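Local coordinates for first ORF in transposon ISC1904 (Sulfolobus solfataricus, PDB 3ILX), which is of unknown function but contains a resolvase-type N-terminal domain, which is consistent with a role in DNA strand exchange during transposition, at residues V5-R10 / K32-V37; V24-E29 / I68-D73. One frame throughout, in Å; residues are numbered along the deposited sequence.

Contact 1: residues V5-R10 / K32-V37; sequences VILYAR and KEYDLV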
loop_
_atom_site.group_PDB
_atom_site.type_symbol
_atom_site.label_atom_id
_atom_site.label_comp_id
_atom_site.label_asym_id
_atom_site.label_seq_id
_atom_site.Cartn_x
_atom_site.Cartn_y
_atom_site.Cartn_z
ATOM N N VAL A 5 3.962 -23.995 4.715
ATOM C CA VAL A 5 3.289 -23.684 3.466
ATOM C C VAL A 5 1.855 -23.286 3.739
ATOM O O VAL A 5 1.062 -24.081 4.246
ATOM C CB VAL A 5 3.317 -24.859 2.455
ATOM C CG1 VAL A 5 2.576 -24.463 1.205
ATOM C CG2 VAL A 5 4.741 -25.195 2.100
ATOM N N ILE A 6 1.530 -22.051 3.372
ATOM C CA ILE A 6 0.284 -21.413 3.785
ATOM C C ILE A 6 -0.548 -20.932 2.598
ATOM O O ILE A 6 -0.036 -20.218 1.700
ATOM C CB ILE A 6 0.587 -20.185 4.662
ATOM C CG1 ILE A 6 1.453 -20.575 5.883
ATOM C CG2 ILE A 6 -0.700 -19.516 5.137
ATOM C CD1 ILE A 6 1.776 -19.349 6.812
ATOM N N LEU A 7 -1.828 -21.290 2.602
ATOM C CA LEU A 7 -2.788 -20.759 1.643
ATOM C C LEU A 7 -3.473 -19.534 2.245
ATOM O O LEU A 7 -3.924 -19.557 3.387
ATOM C CB LEU A 7 -3.817 -21.816 1.271
ATOM C CG LEU A 7 -3.243 -23.185 0.921
ATOM C CD1 LEU A 7 -4.349 -24.149 0.588
ATOM C CD2 LEU A 7 -2.259 -23.084 -0.236
ATOM N N TYR A 8 -3.521 -18.451 1.482
ATOM C CA TYR A 8 -4.188 -17.267 1.976
ATOM C C TYR A 8 -5.376 -16.948 1.074
ATOM O O TYR A 8 -5.227 -16.799 -0.134
ATOM C CB TYR A 8 -3.246 -16.070 2.067
ATOM C CG TYR A 8 -4.011 -14.883 2.621
ATOM C CD1 TYR A 8 -4.169 -14.724 3.984
ATOM C CD2 TYR A 8 -4.652 -13.972 1.771
ATOM C CE1 TYR A 8 -4.897 -13.679 4.508
ATOM C CE2 TYR A 8 -5.385 -12.893 2.298
ATOM C CZ TYR A 8 -5.508 -12.759 3.654
ATOM O OH TYR A 8 -6.236 -11.685 4.190
ATOM N N ALA A 9 -6.562 -16.836 1.659
ATOM C CA ALA A 9 -7.739 -16.544 0.850
ATOM C C ALA A 9 -8.510 -15.387 1.469
ATOM O O ALA A 9 -8.550 -15.261 2.677
ATOM C CB ALA A 9 -8.640 -17.771 0.737
ATOM N N ARG A 10 -9.146 -14.573 0.634
ATOM C CA ARG A 10 -9.842 -13.380 1.103
ATOM C C ARG A 10 -10.987 -13.016 0.158
ATOM O O ARG A 10 -10.831 -13.066 -1.062
ATOM C CB ARG A 10 -8.850 -12.178 1.187
ATOM C CG ARG A 10 -9.412 -10.905 1.928
ATOM C CD ARG A 10 -8.694 -9.579 1.565
ATOM N NE ARG A 10 -8.474 -9.402 0.104
ATOM C CZ ARG A 10 -9.338 -8.814 -0.712
ATOM N NH1 ARG A 10 -10.520 -8.365 -0.249
ATOM N NH2 ARG A 10 -9.053 -8.729 -2.007
ATOM N N LYS A 32 -1.638 -29.265 -3.181
ATOM C CA LYS A 32 -2.095 -30.417 -2.432
ATOM C C LYS A 32 -1.470 -30.501 -1.043
ATOM O O LYS A 32 -2.110 -30.983 -0.120
ATOM C CB LYS A 32 -1.793 -31.681 -3.204
ATOM C CG LYS A 32 -2.676 -31.901 -4.417
ATOM C CD LYS A 32 -2.582 -33.377 -4.835
ATOM C CE LYS A 32 -2.818 -34.304 -3.633
ATOM N NZ LYS A 32 -3.060 -35.719 -4.018
ATOM N N GLU A 33 -0.218 -30.062 -0.914
ATOM C CA GLU A 33 0.511 -30.094 0.359
ATOM C C GLU A 33 0.592 -28.710 0.968
ATOM O O GLU A 33 1.346 -27.834 0.498
ATOM C CB GLU A 33 1.926 -30.660 0.195
ATOM C CG GLU A 33 2.139 -32.041 0.837
ATOM C CD GLU A 33 1.258 -33.134 0.250
ATOM O OE1 GLU A 33 0.530 -32.876 -0.735
ATOM O OE2 GLU A 33 1.295 -34.262 0.773
ATOM N N TYR A 34 -0.187 -28.498 2.017
ATOM C CA TYR A 34 -0.123 -27.206 2.706
ATOM C C TYR A 34 -0.223 -27.469 4.181
ATOM O O TYR A 34 -0.776 -28.478 4.599
ATOM C CB TYR A 34 -1.233 -26.265 2.226
ATOM C CG TYR A 34 -2.578 -26.908 2.261
ATOM C CD1 TYR A 34 -3.445 -26.722 3.348
ATOM C CD2 TYR A 34 -2.988 -27.731 1.212
ATOM C CE1 TYR A 34 -4.693 -27.352 3.383
ATOM C CE2 TYR A 34 -4.216 -28.352 1.234
ATOM C CZ TYR A 34 -5.062 -28.164 2.309
ATOM O OH TYR A 34 -6.269 -28.810 2.279
ATOM N N ASP A 35 0.317 -26.537 4.959
ATOM C CA ASP A 35 0.358 -26.642 6.416
ATOM C C ASP A 35 -0.810 -25.913 7.089
ATOM O O ASP A 35 -1.368 -26.389 8.048
ATOM C CB ASP A 35 1.702 -26.116 6.904
ATOM C CG ASP A 35 2.845 -27.007 6.463
ATOM O OD1 ASP A 35 2.839 -28.195 6.868
ATOM O OD2 ASP A 35 3.709 -26.545 5.682
ATOM N N LEU A 36 -1.199 -24.775 6.539
ATOM C CA LEU A 36 -2.233 -23.966 7.150
ATOM C C LEU A 36 -3.008 -23.192 6.069
ATOM O O LEU A 36 -2.460 -22.889 4.998
ATOM C CB LEU A 36 -1.575 -23.037 8.180
ATOM C CG LEU A 36 -2.337 -21.925 8.866
ATOM C CD1 LEU A 36 -3.089 -22.462 10.070
ATOM C CD2 LEU A 36 -1.337 -20.847 9.270
ATOM N N VAL A 37 -4.285 -22.922 6.350
ATOM C CA VAL A 37 -5.142 -22.056 5.556
ATOM C C VAL A 37 -5.552 -20.876 6.442
ATOM O O VAL A 37 -6.055 -21.069 7.550
ATOM C CB VAL A 37 -6.404 -22.788 5.053
ATOM C CG1 VAL A 37 -7.218 -21.858 4.168
ATOM C CG2 VAL A 37 -6.012 -24.056 4.300
#
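Leu-7 lays CD1 over one face of the Tyr-34 ring, 3.8 Å from the ring centroid and displaced toward the CG rim, and the two side chains cross at about a right angle. This CH-pi contact suits a branched, wholly apolar residue, whose CD1 also meets Val-37 CG2 at 4.1 Å. In place of Leu-7, an alanine here would probably open a gap under the Tyr-34 ring, beside Val-37 CG2.

Val-5 is gripped from its backbone. Its N donates to Asp-35 OD2 at 2.7 Å, almost straight (170°) and to the anti lone pair, while Val-5 O accepts an in-plane bond from Asp-35 N (2.7 Å) and a longer one from Leu-36 N (3.3 Å), tilted out of the carbonyl plane. The short carboxylate of aspartate is well suited to reaching back to this strand. With CG1 anti to the backbone N (chi1 179°), the valine sets that methyl against Glu-33 O.

Beyond this turn Leu-7 N bonds Leu-36 O at 2.9 Å, and Ile-6 and Leu-36 meet by CD1 and CD2 on the other side of the sheet from Leu-7. Strand 36-41 thus starts parallel to strand 4-11, the two joined through helix 19-30 as a beta-alpha-beta crossover of the resolvase-type domain.

Contact 2: residues V24-E29 / I68-D73; sequences VKYLEE and ITAYPD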
loop_
_atom_site.group_PDB
_atom_site.type_symbol
_atom_site.label_atom_id
_atom_site.label_comp_id
_atom_site.label_asym_id
_atom_site.label_seq_id
_atom_site.Cartn_x
_atom_site.Cartn_y
_atom_site.Cartn_z
ATOM N N VAL A 24 -10.953 -21.131 -1.235
ATOM C CA VAL A 24 -10.136 -22.057 -0.478
ATOM C C VAL A 24 -10.002 -23.400 -1.229
ATOM O O VAL A 24 -8.903 -23.941 -1.404
ATOM C CB VAL A 24 -10.718 -22.230 0.927
ATOM C CG1 VAL A 24 -10.094 -23.420 1.643
ATOM C CG2 VAL A 24 -10.524 -20.919 1.725
ATOM N N LYS A 25 -11.128 -23.906 -1.705
ATOM C CA LYS A 25 -11.173 -25.177 -2.391
ATOM C C LYS A 25 -10.358 -25.112 -3.662
ATOM O O LYS A 25 -9.656 -26.068 -4.006
ATOM C CB LYS A 25 -12.625 -25.522 -2.699
ATOM C CG LYS A 25 -12.879 -26.981 -3.041
ATOM C CD LYS A 25 -14.383 -27.302 -3.031
ATOM C CE LYS A 25 -15.153 -26.423 -4.021
ATOM N NZ LYS A 25 -15.104 -27.012 -5.403
ATOM N N TYR A 26 -10.423 -23.979 -4.355
ATOM C CA TYR A 26 -9.637 -23.844 -5.570
ATOM C C TYR A 26 -8.136 -23.928 -5.250
ATOM O O TYR A 26 -7.379 -24.626 -5.939
ATOM C CB TYR A 26 -9.978 -22.551 -6.306
ATOM C CG TYR A 26 -8.956 -22.184 -7.367
ATOM C CD1 TYR A 26 -8.741 -23.006 -8.488
ATOM C CD2 TYR A 26 -8.195 -21.034 -7.239
ATOM C CE1 TYR A 26 -7.782 -22.668 -9.454
ATOM C CE2 TYR A 26 -7.251 -20.684 -8.206
ATOM C CZ TYR A 26 -7.052 -21.498 -9.299
ATOM O OH TYR A 26 -6.102 -21.123 -10.225
ATOM N N LEU A 27 -7.741 -23.236 -4.177
ATOM C CA LEU A 27 -6.358 -23.195 -3.711
ATOM C C LEU A 27 -5.858 -24.582 -3.373
ATOM O O LEU A 27 -4.764 -24.984 -3.791
ATOM C CB LEU A 27 -6.218 -22.272 -2.482
ATOM C CG LEU A 27 -6.319 -20.764 -2.736
ATOM C CD1 LEU A 27 -6.132 -20.011 -1.440
ATOM C CD2 LEU A 27 -5.277 -20.280 -3.752
ATOM N N GLU A 28 -6.677 -25.318 -2.633
ATOM C CA GLU A 28 -6.337 -26.662 -2.218
ATOM C C GLU A 28 -6.182 -27.635 -3.388
ATOM O O GLU A 28 -5.323 -28.515 -3.338
ATOM C CB GLU A 28 -7.328 -27.160 -1.149
ATOM C CG GLU A 28 -7.178 -26.314 0.119
ATOM C CD GLU A 28 -8.214 -26.575 1.192
ATOM O OE1 GLU A 28 -9.206 -27.297 0.928
ATOM O OE2 GLU A 28 -8.034 -26.025 2.309
ATOM N N GLU A 29 -6.967 -27.459 -4.449
ATOM C CA GLU A 29 -6.808 -28.297 -5.642
ATOM C C GLU A 29 -5.503 -28.041 -6.375
ATOM O O GLU A 29 -4.970 -28.944 -7.031
ATOM C CB GLU A 29 -7.982 -28.130 -6.596
ATOM C CG GLU A 29 -9.100 -29.098 -6.300
ATOM C CD GLU A 29 -10.487 -28.496 -6.475
ATOM O OE1 GLU A 29 -10.608 -27.340 -6.948
ATOM O OE2 GLU A 29 -11.463 -29.212 -6.149
ATOM N N ILE A 68 0.596 -19.199 -0.813
ATOM C CA ILE A 68 -0.121 -19.338 -2.082
ATOM C C ILE A 68 -1.465 -18.589 -2.004
ATOM O O ILE A 68 -2.205 -18.688 -1.025
ATOM C CB ILE A 68 -0.303 -20.805 -2.504
ATOM C CG1 ILE A 68 1.069 -21.518 -2.601
ATOM C CG2 ILE A 68 -1.046 -20.896 -3.863
ATOM C CD1 ILE A 68 1.431 -22.312 -1.423
ATOM N N THR A 69 -1.720 -17.775 -3.020
ATOM C CA THR A 69 -2.946 -16.995 -3.066
ATOM C C THR A 69 -3.435 -17.032 -4.511
ATOM O O THR A 69 -2.653 -17.384 -5.433
ATOM C CB THR A 69 -2.724 -15.571 -2.397
ATOM O OG1 THR A 69 -3.982 -14.957 -2.113
ATOM C CG2 THR A 69 -1.861 -14.676 -3.251
ATOM N N ALA A 70 -4.731 -16.775 -4.719
ATOM C CA ALA A 70 -5.320 -16.882 -6.068
ATOM C C ALA A 70 -4.765 -15.866 -7.089
ATOM O O ALA A 70 -4.524 -16.191 -8.268
ATOM C CB ALA A 70 -6.851 -16.800 -5.984
ATOM N N TYR A 71 -4.597 -14.631 -6.629
ATOM C CA TYR A 71 -3.970 -13.556 -7.394
ATOM C C TYR A 71 -3.495 -12.449 -6.433
ATOM O O TYR A 71 -3.860 -12.458 -5.229
ATOM C CB TYR A 71 -4.894 -13.039 -8.525
ATOM C CG TYR A 71 -6.359 -12.955 -8.140
ATOM C CD1 TYR A 71 -6.864 -11.795 -7.540
ATOM C CD2 TYR A 71 -7.242 -14.026 -8.369
ATOM C CE1 TYR A 71 -8.204 -11.688 -7.193
ATOM C CE2 TYR A 71 -8.591 -13.933 -7.989
ATOM C CZ TYR A 71 -9.053 -12.754 -7.391
ATOM O OH TYR A 71 -10.377 -12.590 -7.003
ATOM N N PRO A 72 -2.667 -11.507 -6.942
ATOM C CA PRO A 72 -1.978 -10.597 -6.012
ATOM C C PRO A 72 -2.913 -9.761 -5.100
ATOM O O PRO A 72 -2.619 -9.614 -3.886
ATOM C CB PRO A 72 -1.129 -9.700 -6.947
ATOM C CG PRO A 72 -0.864 -10.634 -8.200
ATOM C CD PRO A 72 -2.197 -11.353 -8.342
ATOM N N ASP A 73 -4.037 -9.259 -5.646
ATOM C CA ASP A 73 -4.929 -8.392 -4.821
ATOM C C ASP A 73 -5.697 -9.143 -3.724
ATOM O O ASP A 73 -6.296 -8.519 -2.837
ATOM C CB ASP A 73 -5.835 -7.474 -5.661
ATOM C CG ASP A 73 -7.157 -8.117 -6.033
ATOM O OD1 ASP A 73 -7.291 -9.357 -5.899
ATOM O OD2 ASP A 73 -8.070 -7.379 -6.481
#
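Leu-27 enters the apolar contact with its CD2 methyl, which lies 4.3 Å from Ile-68 CG2 and 4.4 Å from Ala-70 CB. Its CB points toward the strand, and chi1 (-73°) sets CG beside the backbone N, anti to the carbonyl carbon. Tyr-26, one residue earlier on helix 19-30, adds a looser touch: Ala-70 CB sits at the ring edge, near the ring plane, 4.5 Å from CE2. The small alanine suits the position just past the strand because it lets both helix side chains approach.

The nearest approaches are to the backbone. Leu-27 CD2 packs 3.7 Å from Ala-70 N and 3.8 Å from Thr-69 C, and its CD1 lies 4.2 Å from Ile-68 O. Leucine thus covers the peptide groups where the strand gives way to a turn.

No hydrogen bond joins the two segments. Thr-69 has its CB directed away from the helix, and its OG1 bonds Tyr-8 O on the neighbouring strand 4-11; a beta-branched residue with a hydroxyl fits both the extended chain and that bond.

Helix 19-30 therefore rests on the end of strand 64-69, while Val-24 and Glu-28 reach strands 4-11 and 36-41, and Tyr-26 touches Leu-97, just past strand 93-96.

Contacts 1 and 2 meet along strand 4-11, their centres about 8 Å apart. Ile-68 joins them: its N lies 2.8 Å from Ile-6 O and its O 2.8 Å from Tyr-8 N, probable hydrogen bonds that set strand 64-69 beside 4-11. Its CD1 also packs 3.6 Å from Val-5 CG1. Helix 19-30 makes a second bridge, Glu-28 OE2 coming within 3.5 Å of Val-37 CG2. At the far end of strand 4-11, Arg-10 NH2 bonds Asp-73 O and forms a salt bridge with Glu-107. In serine recombinases the nucleophilic serine follows the first strand, so this end probably faces the active site, whereas the pairing of contact 1 lies at the other end.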